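Local coordinates for protein 2-(acetamidomethylene)succinate hydrolase (Mesorhizobium loti, PDB 3KXP) that catalyses the last step of vitamin B6 degradation, hydrolysing (E)-2-(acetamidomethylene)succinate to succinic semialdehyde, acetate, ammonia and carbon dioxide, at residues R51-G56 / L60-K65; N80-E85 / I212-E217; G126-R129 / H135-L138; E180-A185 / G202-I207; A272-T277 / V286-G291. All coordinates share one frame; numbering follows the deposited sequence.

Contacts 1, 3 and 5 lie on the central sheet of the alpha/beta hydrolase fold. Contact 1 is the hairpin at one edge. Contact 5 is at the outermost strand of this chain at the other end, 286-289, about 33 Å away between centres. Contact 3 ties helix 117-131 to strand 136-141 and touches contact 1 through Ile55 and Leu127. Contact 2 joins the loop after strand 70-74 to the helices inserted between strands 159-165 and 258-263; contact 4 lies among these. Their centres are about 15 Å apart, they touch, and both lie near the active-site residues. Contact 1 comes first along the chain, contact 5 last; contacts 3 and 4 fall between the segments of contact 2.

Contact 1 of 5, residues R51-G56 / L60-K65; sequences RRVDIG and LNVREK
Arg51 and Glu64 join the two strands of a beta hairpin at the edge of the alpha/beta hydrolase sheet. Arg51 NE gives a hydrogen bond to Glu64 OE2 at 2.6 Å, and the pair is a salt bridge. The carboxylate oxygen lies at the guanidinium edge, near its plane, while the two flat groups are turned 51° from each other. Chi1 of 79° sets Arg51 CG between the backbone N and the carbonyl carbon. From there the chain is extended to NE, which meets the carboxylate. Val53 CG2 lies against one guanidinium face, near its rim, and also meets Val62 CG2 at 3.8 Å. A leucine in place of Arg51 would probably leave Glu64 OE2 without this cationic mate and Val53 CG2 without its contact on the guanidinium.

The backbones hold this register. Arg51 and Val62 form a hydrogen-bonded antiparallel pair, with each N bonded to the other's O. Val53 and Leu60 form the next one, again with a bond in each direction. Arg52 and Asn61 are the non-hydrogen-bonded pair between them. Near the turn, Ile55 CD1 meets Leu60 CD1 at 4.0 Å.

Outward, Glu64 OE1 has a second salt bridge, to Arg133. Arg52 pairs with Asp109, and Asn61 ND2 bonds Asp101. Helix 117-131 packs against Arg51, Val53 and Ile55. The first strand leads into an Asx turn, in which Asp54 OD2 accepts from Gly56 N at 2.9 Å.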
# COMPACT_ATOMS: atom_id res chain seq x y z
N ARG A 51 -26.28 16.11 -10.23
CA ARG A 51 -26.58 16.50 -11.60
C ARG A 51 -26.32 15.33 -12.53
O ARG A 51 -25.44 14.51 -12.28
CB ARG A 51 -25.73 17.70 -12.03
CG ARG A 51 -24.28 17.40 -12.44
CD ARG A 51 -23.48 18.70 -12.60
NE ARG A 51 -22.12 18.50 -13.10
CZ ARG A 51 -21.80 18.33 -14.38
NH1 ARG A 51 -22.76 18.33 -15.31
NH2 ARG A 51 -20.53 18.19 -14.74
N ARG A 52 -27.11 15.24 -13.59
CA ARG A 52 -26.94 14.17 -14.55
C ARG A 52 -25.98 14.69 -15.61
O ARG A 52 -26.19 15.75 -16.20
CB ARG A 52 -28.28 13.78 -15.16
CG ARG A 52 -29.32 13.31 -14.15
CD ARG A 52 -30.51 12.68 -14.84
NE ARG A 52 -30.17 11.35 -15.32
CZ ARG A 52 -30.48 10.87 -16.53
NH1 ARG A 52 -31.13 11.61 -17.40
NH2 ARG A 52 -30.12 9.64 -16.85
N VAL A 53 -24.91 13.93 -15.83
CA VAL A 53 -23.90 14.32 -16.80
C VAL A 53 -23.98 13.48 -18.05
O VAL A 53 -23.94 12.25 -18.00
CB VAL A 53 -22.49 14.16 -16.21
CG1 VAL A 53 -21.45 14.66 -17.20
CG2 VAL A 53 -22.40 14.92 -14.89
N ASP A 54 -24.11 14.16 -19.18
CA ASP A 54 -24.18 13.49 -20.46
C ASP A 54 -22.73 13.28 -20.88
O ASP A 54 -21.99 14.24 -21.07
CB ASP A 54 -24.91 14.38 -21.47
CG ASP A 54 -25.11 13.71 -22.82
OD1 ASP A 54 -25.84 14.28 -23.66
OD2 ASP A 54 -24.53 12.63 -23.06
N ILE A 55 -22.31 12.03 -20.97
CA ILE A 55 -20.94 11.72 -21.36
C ILE A 55 -20.93 11.10 -22.75
O ILE A 55 -19.97 10.45 -23.15
CB ILE A 55 -20.27 10.76 -20.36
CG1 ILE A 55 -20.99 9.40 -20.36
CG2 ILE A 55 -20.28 11.37 -18.96
CD1 ILE A 55 -20.27 8.31 -19.57
N GLY A 56 -22.02 11.32 -23.48
CA GLY A 56 -22.14 10.80 -24.83
C GLY A 56 -22.77 9.43 -24.92
O GLY A 56 -23.95 9.30 -25.25
N LEU A 60 -25.13 9.93 -16.83
CA LEU A 60 -24.99 9.43 -15.47
C LEU A 60 -25.26 10.49 -14.43
O LEU A 60 -25.00 11.67 -14.66
CB LEU A 60 -23.57 8.90 -15.26
CG LEU A 60 -23.11 7.76 -16.18
CD1 LEU A 60 -21.63 7.46 -15.93
CD2 LEU A 60 -23.96 6.54 -15.93
N ASN A 61 -25.79 10.08 -13.28
CA ASN A 61 -26.06 11.01 -12.19
C ASN A 61 -24.83 11.00 -11.27
O ASN A 61 -24.26 9.94 -11.01
CB ASN A 61 -27.29 10.58 -11.40
CG ASN A 61 -27.63 11.55 -10.28
OD1 ASN A 61 -27.86 12.72 -10.52
ND2 ASN A 61 -27.65 11.05 -9.04
N VAL A 62 -24.42 12.17 -10.79
CA VAL A 62 -23.26 12.24 -9.91
C VAL A 62 -23.49 13.23 -8.77
O VAL A 62 -24.40 14.06 -8.83
CB VAL A 62 -21.98 12.66 -10.69
CG1 VAL A 62 -21.74 11.70 -11.85
CG2 VAL A 62 -22.12 14.08 -11.21
N ARG A 63 -22.68 13.11 -7.72
CA ARG A 63 -22.74 13.97 -6.54
C ARG A 63 -21.35 14.58 -6.40
O ARG A 63 -20.37 13.85 -6.22
CB ARG A 63 -23.07 13.14 -5.30
CG ARG A 63 -24.39 12.41 -5.36
CD ARG A 63 -24.56 11.44 -4.20
NE ARG A 63 -25.86 10.78 -4.21
CZ ARG A 63 -26.94 11.23 -3.58
NH1 ARG A 63 -26.88 12.36 -2.87
NH2 ARG A 63 -28.09 10.56 -3.66
N GLU A 64 -21.26 15.90 -6.47
CA GLU A 64 -19.97 16.56 -6.38
C GLU A 64 -19.78 17.46 -5.17
O GLU A 64 -20.74 17.98 -4.62
CB GLU A 64 -19.73 17.43 -7.62
CG GLU A 64 -20.00 16.78 -8.95
CD GLU A 64 -19.89 17.78 -10.10
OE1 GLU A 64 -18.81 18.40 -10.24
OE2 GLU A 64 -20.88 17.95 -10.85
N LYS A 65 -18.52 17.65 -4.81
CA LYS A 65 -18.15 18.50 -3.69
C LYS A 65 -16.63 18.65 -3.59
O LYS A 65 -15.88 17.74 -3.94
CB LYS A 65 -18.70 17.95 -2.37
CG LYS A 65 -18.37 18.83 -1.18
CD LYS A 65 -19.03 18.34 0.09
CE LYS A 65 -18.64 19.23 1.25
NZ LYS A 65 -18.89 20.65 0.91

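Contact 2 of 5, residues N80-E85 / I212-E217; sequences NSAVFE and IRIRAE
Ile214 and Arg215, neighbours on one helix, meet Ala82 and Val83 of a short 3-10 segment with different parts of their side chains. Ile214 presents its CG2 branch. This methyl is 3.6 Å from Ala82 O and 4.0 Å from Ala82 CB. Chi1 of -74° puts CG1 beside the backbone N and leaves CG2 anti to it, facing the 3-10 segment.

Arg215 uses its aliphatic stem. Its CG touches Val83 CG1 at 3.7 Å, and the two side chains meet at a slant. Val83 CG1 also lies on the side of one face of the guanidinium. The stem runs extended from CG to NE, where a salt bridge joins it to Glu298. No hydrogen bond crosses between the two segments, so the contact is van der Waals, mostly of methyl and methylene groups. The Arg215 side chain is about 7 Å from that of His294, a probable active-site residue, so the contact borders the catalytic region.

Asn80 helps to shape the 3-10 segment. Its OD1 accepts from Ala82 N at 3.0 Å, an Asx turn, with the donor above the carbonyl plane.

The 3-10 segment follows strand 70-74 and runs into helix 85-89. Arg63 of strand 59-65 holds it through Ser81 and Glu85. Helix 209-218 packs its other side, at Ala216, on helix 193-203, and Val83 also touches helix 296-299.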
# COMPACT_ATOMS: atom_id res chain seq x y z
N ASN A 80 -25.95 2.73 -4.64
CA ASN A 80 -25.93 4.01 -5.36
C ASN A 80 -24.94 5.00 -4.71
O ASN A 80 -24.51 4.82 -3.58
CB ASN A 80 -27.35 4.61 -5.42
CG ASN A 80 -27.75 5.30 -4.13
OD1 ASN A 80 -27.48 6.49 -3.95
ND2 ASN A 80 -28.38 4.57 -3.22
N SER A 81 -24.60 6.05 -5.45
CA SER A 81 -23.63 7.07 -5.03
C SER A 81 -23.69 7.65 -3.62
O SER A 81 -22.65 8.00 -3.06
CB SER A 81 -23.63 8.23 -6.02
OG SER A 81 -24.89 8.89 -6.04
N ALA A 82 -24.87 7.74 -3.03
CA ALA A 82 -25.00 8.33 -1.69
C ALA A 82 -24.22 7.66 -0.56
O ALA A 82 -23.82 8.33 0.39
CB ALA A 82 -26.47 8.43 -1.30
N VAL A 83 -24.00 6.36 -0.65
CA VAL A 83 -23.29 5.66 0.42
C VAL A 83 -21.88 6.21 0.65
O VAL A 83 -21.27 5.94 1.68
CB VAL A 83 -23.18 4.15 0.13
CG1 VAL A 83 -24.57 3.59 -0.18
CG2 VAL A 83 -22.22 3.89 -1.04
N PHE A 84 -21.37 7.00 -0.29
CA PHE A 84 -20.03 7.56 -0.14
C PHE A 84 -19.94 8.95 0.46
O PHE A 84 -18.83 9.41 0.77
CB PHE A 84 -19.31 7.57 -1.50
CG PHE A 84 -18.98 6.20 -2.02
CD1 PHE A 84 -19.68 5.67 -3.10
CD2 PHE A 84 -17.97 5.45 -1.43
CE1 PHE A 84 -19.38 4.39 -3.59
CE2 PHE A 84 -17.66 4.18 -1.91
CZ PHE A 84 -18.37 3.65 -2.99
N GLU A 85 -21.06 9.64 0.64
CA GLU A 85 -20.99 10.99 1.18
C GLU A 85 -20.22 11.10 2.50
O GLU A 85 -19.41 12.00 2.66
CB GLU A 85 -22.40 11.60 1.34
CG GLU A 85 -23.19 11.67 0.03
CD GLU A 85 -24.30 12.73 0.02
OE1 GLU A 85 -24.85 13.06 1.09
OE2 GLU A 85 -24.64 13.22 -1.08
N ILE A 212 -27.42 2.25 6.89
CA ILE A 212 -28.66 1.64 6.43
C ILE A 212 -29.61 2.77 6.03
O ILE A 212 -30.20 2.74 4.94
CB ILE A 212 -29.32 0.76 7.53
CG1 ILE A 212 -28.49 -0.51 7.74
CG2 ILE A 212 -30.75 0.39 7.13
CD1 ILE A 212 -28.49 -1.45 6.56
N ARG A 213 -29.75 3.76 6.90
CA ARG A 213 -30.62 4.90 6.64
C ARG A 213 -30.22 5.64 5.35
O ARG A 213 -31.08 6.04 4.57
CB ARG A 213 -30.62 5.85 7.84
CG ARG A 213 -31.14 7.26 7.58
CD ARG A 213 -32.61 7.32 7.15
NE ARG A 213 -33.58 6.89 8.17
CZ ARG A 213 -34.84 7.33 8.24
NH1 ARG A 213 -35.28 8.22 7.36
NH2 ARG A 213 -35.67 6.85 9.16
N ILE A 214 -28.91 5.80 5.13
CA ILE A 214 -28.46 6.48 3.91
C ILE A 214 -28.90 5.71 2.66
O ILE A 214 -29.37 6.31 1.69
CB ILE A 214 -26.93 6.68 3.90
CG1 ILE A 214 -26.56 7.79 4.88
CG2 ILE A 214 -26.44 7.03 2.49
CD1 ILE A 214 -25.06 7.99 5.07
N ARG A 215 -28.74 4.38 2.67
CA ARG A 215 -29.15 3.56 1.54
C ARG A 215 -30.67 3.64 1.38
O ARG A 215 -31.19 3.78 0.27
CB ARG A 215 -28.77 2.10 1.76
CG ARG A 215 -27.30 1.76 1.52
CD ARG A 215 -27.04 0.33 1.96
NE ARG A 215 -25.68 -0.11 1.67
CZ ARG A 215 -25.37 -0.94 0.67
NH1 ARG A 215 -26.33 -1.40 -0.13
NH2 ARG A 215 -24.11 -1.30 0.48
N ALA A 216 -31.38 3.56 2.50
CA ALA A 216 -32.83 3.62 2.50
C ALA A 216 -33.39 4.89 1.86
O ALA A 216 -34.33 4.84 1.07
CB ALA A 216 -33.35 3.49 3.93
N GLU A 217 -32.81 6.04 2.19
CA GLU A 217 -33.29 7.30 1.66
C GLU A 217 -32.84 7.58 0.23
O GLU A 217 -33.49 8.33 -0.47
CB GLU A 217 -32.83 8.47 2.53
CG GLU A 217 -33.16 8.34 4.00
CD GLU A 217 -32.78 9.57 4.80
OE1 GLU A 217 -31.72 10.17 4.50
OE2 GLU A 217 -33.53 9.94 5.73

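Contact 3 of 5, residues G126-R129 / H135-L138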
# COMPACT_ATOMS: atom_id res chain seq x y z
N GLY A 126 -15.30 7.69 -20.32
CA GLY A 126 -16.13 8.74 -20.86
C GLY A 126 -16.34 9.86 -19.87
O GLY A 126 -16.23 11.04 -20.21
N LEU A 127 -16.63 9.51 -18.62
CA LEU A 127 -16.88 10.48 -17.57
C LEU A 127 -15.62 11.28 -17.20
O LEU A 127 -15.68 12.48 -16.95
CB LEU A 127 -17.45 9.75 -16.34
CG LEU A 127 -17.99 10.53 -15.14
CD1 LEU A 127 -16.83 11.02 -14.32
CD2 LEU A 127 -18.88 11.67 -15.59
N ILE A 128 -14.47 10.61 -17.17
CA ILE A 128 -13.24 11.32 -16.86
C ILE A 128 -12.96 12.33 -17.97
O ILE A 128 -12.61 13.47 -17.70
CB ILE A 128 -12.06 10.33 -16.70
CG1 ILE A 128 -12.33 9.42 -15.50
CG2 ILE A 128 -10.76 11.10 -16.47
CD1 ILE A 128 -11.36 8.27 -15.37
N ARG A 129 -13.14 11.91 -19.22
CA ARG A 129 -12.92 12.80 -20.37
C ARG A 129 -13.90 13.97 -20.34
O ARG A 129 -13.50 15.12 -20.53
CB ARG A 129 -13.10 12.05 -21.68
CG ARG A 129 -11.93 11.19 -22.08
CD ARG A 129 -12.38 10.11 -23.04
NE ARG A 129 -11.28 9.24 -23.44
CZ ARG A 129 -11.45 8.06 -24.02
NH1 ARG A 129 -12.68 7.61 -24.26
NH2 ARG A 129 -10.40 7.33 -24.37
N HIS A 135 -6.55 13.37 -14.77
CA HIS A 135 -6.70 11.95 -14.47
C HIS A 135 -7.34 11.78 -13.09
O HIS A 135 -7.18 12.62 -12.20
CB HIS A 135 -5.34 11.24 -14.53
CG HIS A 135 -4.31 11.80 -13.59
ND1 HIS A 135 -3.09 11.19 -13.39
CD2 HIS A 135 -4.33 12.88 -12.78
CE1 HIS A 135 -2.41 11.87 -12.49
NE2 HIS A 135 -3.14 12.90 -12.10
N ALA A 136 -8.06 10.68 -12.91
CA ALA A 136 -8.75 10.48 -11.64
C ALA A 136 -8.30 9.31 -10.80
O ALA A 136 -7.82 8.29 -11.32
CB ALA A 136 -10.26 10.35 -11.90
N ILE A 137 -8.45 9.48 -9.50
CA ILE A 137 -8.15 8.44 -8.54
C ILE A 137 -9.49 7.73 -8.40
O ILE A 137 -10.50 8.36 -8.09
CB ILE A 137 -7.74 9.04 -7.17
CG1 ILE A 137 -6.41 9.79 -7.33
CG2 ILE A 137 -7.64 7.93 -6.12
CD1 ILE A 137 -6.00 10.57 -6.11
N LEU A 138 -9.51 6.43 -8.68
CA LEU A 138 -10.73 5.64 -8.60
C LEU A 138 -10.87 4.83 -7.29
O LEU A 138 -10.03 3.99 -6.97
CB LEU A 138 -10.80 4.70 -9.81
CG LEU A 138 -11.28 5.21 -11.17
CD1 LEU A 138 -10.80 6.62 -11.44
CD2 LEU A 138 -10.80 4.25 -12.25
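Ile128 on a helix and Ala136 on a strand bring their backbones nearest, with CA atoms 6.9 Å apart and no hydrogen bond between the segments. The gap is bridged by side chains alone.

Ile128 does the reaching. Its CB points toward the strand, and chi2 of 171° carries CD1 straight out from the helix. This one methyl makes both contacts. It meets Ala136 CB at 4.2 Å and Leu138 CD1 at 4.3 Å. The first partner is a bare methyl that projects from the strand toward the helix. The second comes from two residues further along the same strand. Leu138 has chi2 of 38°, which folds CD1 back beside its own CA and turns it to the isoleucine. The distances are ordinary van der Waals spacings, and all three side chains are buried. Ile137, between the two partners, faces the other side of the sheet.

Around them, Ile128 also touches Leu72 of strand 70-74, and Leu138 touches Val162 of strand 159-165. Strand 136-141 bonds to both of these strands through its backbone.

The arrangement is that of a beta-alpha-beta crossover. Strand 96-100, helix 117-131 and strand 136-141 follow in order, with strand 70-74 lying between the two parallel strands. In the alpha/beta hydrolase fold the second of these strands leads to the nucleophile elbow, here with Ser142 as the probable nucleophile.

Contact 4 of 5, residues E180-A185 / G202-I207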
# COMPACT_ATOMS: atom_id res chain seq x y z
N GLU A 180 -25.60 -13.54 -6.75
CA GLU A 180 -26.59 -13.61 -7.81
C GLU A 180 -28.00 -14.00 -7.32
O GLU A 180 -28.99 -13.46 -7.80
CB GLU A 180 -26.11 -14.60 -8.86
CG GLU A 180 -26.79 -14.47 -10.19
CD GLU A 180 -26.04 -15.20 -11.28
OE1 GLU A 180 -25.90 -16.44 -11.16
OE2 GLU A 180 -25.58 -14.55 -12.24
N ALA A 181 -28.08 -14.91 -6.35
CA ALA A 181 -29.37 -15.36 -5.84
C ALA A 181 -30.19 -14.31 -5.08
O ALA A 181 -31.42 -14.35 -5.11
CB ALA A 181 -29.18 -16.59 -4.96
N ARG A 182 -29.53 -13.38 -4.41
CA ARG A 182 -30.26 -12.35 -3.66
C ARG A 182 -30.11 -10.94 -4.23
O ARG A 182 -30.56 -9.97 -3.63
CB ARG A 182 -29.81 -12.37 -2.19
CG ARG A 182 -28.31 -12.31 -2.01
CD ARG A 182 -27.88 -12.68 -0.59
NE ARG A 182 -27.93 -11.57 0.36
CZ ARG A 182 -27.22 -10.44 0.23
NH1 ARG A 182 -26.41 -10.27 -0.80
NH2 ARG A 182 -27.30 -9.50 1.16
N VAL A 183 -29.52 -10.84 -5.42
CA VAL A 183 -29.30 -9.54 -6.05
C VAL A 183 -30.57 -8.71 -6.23
O VAL A 183 -30.53 -7.49 -6.10
CB VAL A 183 -28.60 -9.70 -7.41
CG1 VAL A 183 -29.52 -10.40 -8.39
CG2 VAL A 183 -28.16 -8.35 -7.93
N ASN A 184 -31.70 -9.36 -6.51
CA ASN A 184 -32.97 -8.67 -6.69
C ASN A 184 -33.96 -8.94 -5.58
O ASN A 184 -35.17 -8.80 -5.76
CB ASN A 184 -33.59 -9.05 -8.04
CG ASN A 184 -33.13 -8.14 -9.17
OD1 ASN A 184 -33.03 -8.56 -10.32
ND2 ASN A 184 -32.86 -6.87 -8.84
N ALA A 185 -33.45 -9.34 -4.42
CA ALA A 185 -34.28 -9.63 -3.27
C ALA A 185 -34.92 -8.32 -2.82
O ALA A 185 -35.90 -8.32 -2.07
CB ALA A 185 -33.42 -10.19 -2.15
N GLY A 202 -31.73 -6.29 7.73
CA GLY A 202 -31.76 -7.74 7.71
C GLY A 202 -30.87 -8.34 6.63
O GLY A 202 -30.30 -9.42 6.84
N ARG A 203 -30.75 -7.67 5.49
CA ARG A 203 -29.92 -8.18 4.41
C ARG A 203 -28.44 -7.86 4.67
O ARG A 203 -27.56 -8.62 4.26
CB ARG A 203 -30.34 -7.59 3.07
CG ARG A 203 -29.70 -8.31 1.87
CD ARG A 203 -29.90 -7.58 0.56
NE ARG A 203 -29.28 -8.28 -0.57
CZ ARG A 203 -29.22 -7.81 -1.81
NH1 ARG A 203 -29.74 -6.63 -2.10
NH2 ARG A 203 -28.63 -8.52 -2.77
N TYR A 204 -28.18 -6.74 5.34
CA TYR A 204 -26.81 -6.33 5.65
C TYR A 204 -26.67 -6.15 7.15
O TYR A 204 -26.50 -5.03 7.63
CB TYR A 204 -26.48 -5.02 4.94
CG TYR A 204 -26.76 -5.05 3.47
CD1 TYR A 204 -27.78 -4.28 2.92
CD2 TYR A 204 -25.99 -5.84 2.62
CE1 TYR A 204 -28.04 -4.30 1.55
CE2 TYR A 204 -26.24 -5.87 1.24
CZ TYR A 204 -27.26 -5.09 0.72
OH TYR A 204 -27.49 -5.10 -0.64
N PRO A 205 -26.72 -7.25 7.92
CA PRO A 205 -26.62 -7.26 9.38
C PRO A 205 -25.45 -6.52 10.03
O PRO A 205 -25.58 -6.03 11.15
CB PRO A 205 -26.64 -8.75 9.73
CG PRO A 205 -25.96 -9.37 8.54
CD PRO A 205 -26.60 -8.63 7.39
N ASN A 206 -24.32 -6.43 9.34
CA ASN A 206 -23.15 -5.75 9.91
C ASN A 206 -23.05 -4.27 9.57
O ASN A 206 -22.21 -3.57 10.13
CB ASN A 206 -21.87 -6.46 9.49
CG ASN A 206 -21.87 -7.92 9.88
OD1 ASN A 206 -22.15 -8.26 11.03
ND2 ASN A 206 -21.56 -8.80 8.93
N ILE A 207 -23.89 -3.79 8.66
CA ILE A 207 -23.85 -2.39 8.28
C ILE A 207 -24.55 -1.53 9.33
O ILE A 207 -25.68 -1.80 9.72
CB ILE A 207 -24.52 -2.16 6.90
CG1 ILE A 207 -23.84 -3.05 5.85
CG2 ILE A 207 -24.42 -0.69 6.50
CD1 ILE A 207 -24.13 -2.67 4.40
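Arg182 and Arg203 meet in the helical insertion between strands 159-165 and 258-263, where alpha/beta hydrolases commonly carry their cap. Arg203 is followed by Tyr204, the first residue to leave helical geometry. The two arginine side chains come from opposite directions.

Arg203 reaches across with its CG anti to the backbone N (chi1 -168°) and its chain fully extended. Its guanidinium arrives beside the backbone of the other segment, with Arg182 O over one face. The approach to this oxygen is close but is not a hydrogen bond, and the local placement is doubtful. The same carbonyl oxygen accepts from Ala185 N in a type I turn.

Arg182 is bent at chi3, and its guanidinium plane is 55° from that of Arg203. Two cationic groups thus lie close together, in uncertain positions, and probably do not attract each other. A weak bond from Arg182 NH2 to Arg203 O is equally doubtful. Within the second segment, Arg203 CG lies over the centre of the Tyr204 ring, 4.1 Å above its plane. Exchanging Arg203 for alanine removes this methylene and would probably open a gap at that face of the ring.

Tyr204 carries the contact inward. It makes a cation-pi interaction with Arg215 of helix 209-218 and meets Tyr295 edge to face. Val183 packs on Ile77, a chloride-binding residue, and on Met236 of helix 233-242.

Contact 5 of 5, residues A272-T277 / V286-G291; sequences AALAKT and VVVVPG
Leu274 places one methyl, CD2, against two valines of the neighbouring strand. CD2 is 3.8 Å from Val286 CG1 and 3.8 Å from Val288 CG2. The torsions explain the reach. Leu274 CG is anti to the backbone N (chi1 175°), which sends the side chain out from the helix. Chi2 of 64° then turns CD1 back beside CA and leaves CD2 at the far end of an extended chain.

The valines share a rotamer, with chi1 of 177° in each. They still offer different branches. Val286 uses CG1, the branch anti to its backbone N. Val288 uses CG2, the branch beside it. Both residues point toward the helix, and Val287 between them points away. Leu274 slides past Val286 in the opposite direction and meets Val288 at a slant.

Within the helix, Thr277 OG1 donates to Ala273 O at 2.9 Å. The same oxygen takes the helical bond from Thr277 N, and the two donors reach it from opposite faces of its plane. This satisfies the buried threonine hydroxyl inside its own helix.

Strand 258-263, helix 271-280 and strand 286-289 form a beta-alpha-beta unit. Leu274 also touches Ile260 on the first of these strands. Strand 286-289 is the last of the sheet within its chain, but backbone hydrogen bonds join Val286 to the second subunit. Val287 and Pro290 pack on Pro282 of that subunit.

Helix and strand meet here through methyl groups alone. No hydrogen bond or charge joins the two segments, so this contact probably rests on shape fit and the exclusion of water.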
# COMPACT_ATOMS: atom_id res chain seq x y z
N ALA A 272 -8.43 -16.99 0.56
CA ALA A 272 -7.75 -17.77 -0.46
C ALA A 272 -7.71 -16.97 -1.76
O ALA A 272 -6.69 -16.95 -2.46
CB ALA A 272 -8.47 -19.11 -0.68
N ALA A 273 -8.81 -16.29 -2.08
CA ALA A 273 -8.88 -15.47 -3.29
C ALA A 273 -7.85 -14.34 -3.23
O ALA A 273 -7.16 -14.08 -4.22
CB ALA A 273 -10.28 -14.90 -3.46
N LEU A 274 -7.74 -13.67 -2.09
CA LEU A 274 -6.78 -12.58 -1.96
C LEU A 274 -5.36 -13.10 -2.07
O LEU A 274 -4.50 -12.44 -2.65
CB LEU A 274 -6.93 -11.84 -0.62
CG LEU A 274 -5.86 -10.75 -0.40
CD1 LEU A 274 -6.01 -9.65 -1.45
CD2 LEU A 274 -5.99 -10.16 1.00
N ALA A 275 -5.12 -14.29 -1.52
CA ALA A 275 -3.79 -14.88 -1.57
C ALA A 275 -3.35 -15.14 -3.01
O ALA A 275 -2.20 -14.88 -3.37
CB ALA A 275 -3.76 -16.19 -0.77
N LYS A 276 -4.26 -15.65 -3.84
CA LYS A 276 -3.95 -15.92 -5.24
C LYS A 276 -3.72 -14.61 -5.98
O LYS A 276 -2.80 -14.50 -6.79
CB LYS A 276 -5.09 -16.69 -5.90
CG LYS A 276 -5.37 -18.05 -5.26
CD LYS A 276 -6.61 -18.69 -5.86
CE LYS A 276 -6.98 -19.96 -5.10
NZ LYS A 276 -8.23 -20.60 -5.63
N THR A 277 -4.56 -13.62 -5.69
CA THR A 277 -4.44 -12.31 -6.32
C THR A 277 -3.05 -11.74 -6.03
O THR A 277 -2.35 -11.32 -6.95
CB THR A 277 -5.51 -11.32 -5.79
OG1 THR A 277 -6.82 -11.85 -6.04
CG2 THR A 277 -5.38 -9.97 -6.48
N VAL A 286 -1.50 -4.26 -0.08
CA VAL A 286 -2.72 -4.87 0.44
C VAL A 286 -3.08 -4.43 1.85
O VAL A 286 -2.21 -4.25 2.71
CB VAL A 286 -2.60 -6.41 0.43
CG1 VAL A 286 -3.84 -7.03 1.03
CG2 VAL A 286 -2.39 -6.92 -1.00
N VAL A 287 -4.39 -4.27 2.08
CA VAL A 287 -4.95 -3.88 3.37
C VAL A 287 -6.12 -4.82 3.68
O VAL A 287 -7.02 -4.98 2.85
CB VAL A 287 -5.46 -2.41 3.35
CG1 VAL A 287 -6.40 -2.16 4.51
CG2 VAL A 287 -4.28 -1.45 3.43
N VAL A 288 -6.09 -5.47 4.85
CA VAL A 288 -7.15 -6.38 5.29
C VAL A 288 -7.75 -5.72 6.53
O VAL A 288 -7.08 -5.55 7.55
CB VAL A 288 -6.60 -7.79 5.65
CG1 VAL A 288 -7.72 -8.68 6.17
CG2 VAL A 288 -5.97 -8.45 4.42
N VAL A 289 -9.03 -5.35 6.44
CA VAL A 289 -9.69 -4.66 7.54
C VAL A 289 -10.36 -5.60 8.54
O VAL A 289 -11.31 -6.31 8.22
CB VAL A 289 -10.74 -3.65 6.99
CG1 VAL A 289 -11.28 -2.79 8.12
CG2 VAL A 289 -10.11 -2.78 5.90
N PRO A 290 -9.86 -5.60 9.79
CA PRO A 290 -10.40 -6.44 10.86
C PRO A 290 -11.81 -6.01 11.24
O PRO A 290 -12.12 -4.81 11.25
CB PRO A 290 -9.42 -6.22 12.01
CG PRO A 290 -8.15 -5.78 11.32
CD PRO A 290 -8.67 -4.87 10.25
N GLY A 291 -12.66 -6.98 11.54
CA GLY A 291 -14.03 -6.68 11.92
C GLY A 291 -14.96 -6.33 10.77
O GLY A 291 -16.16 -6.17 10.98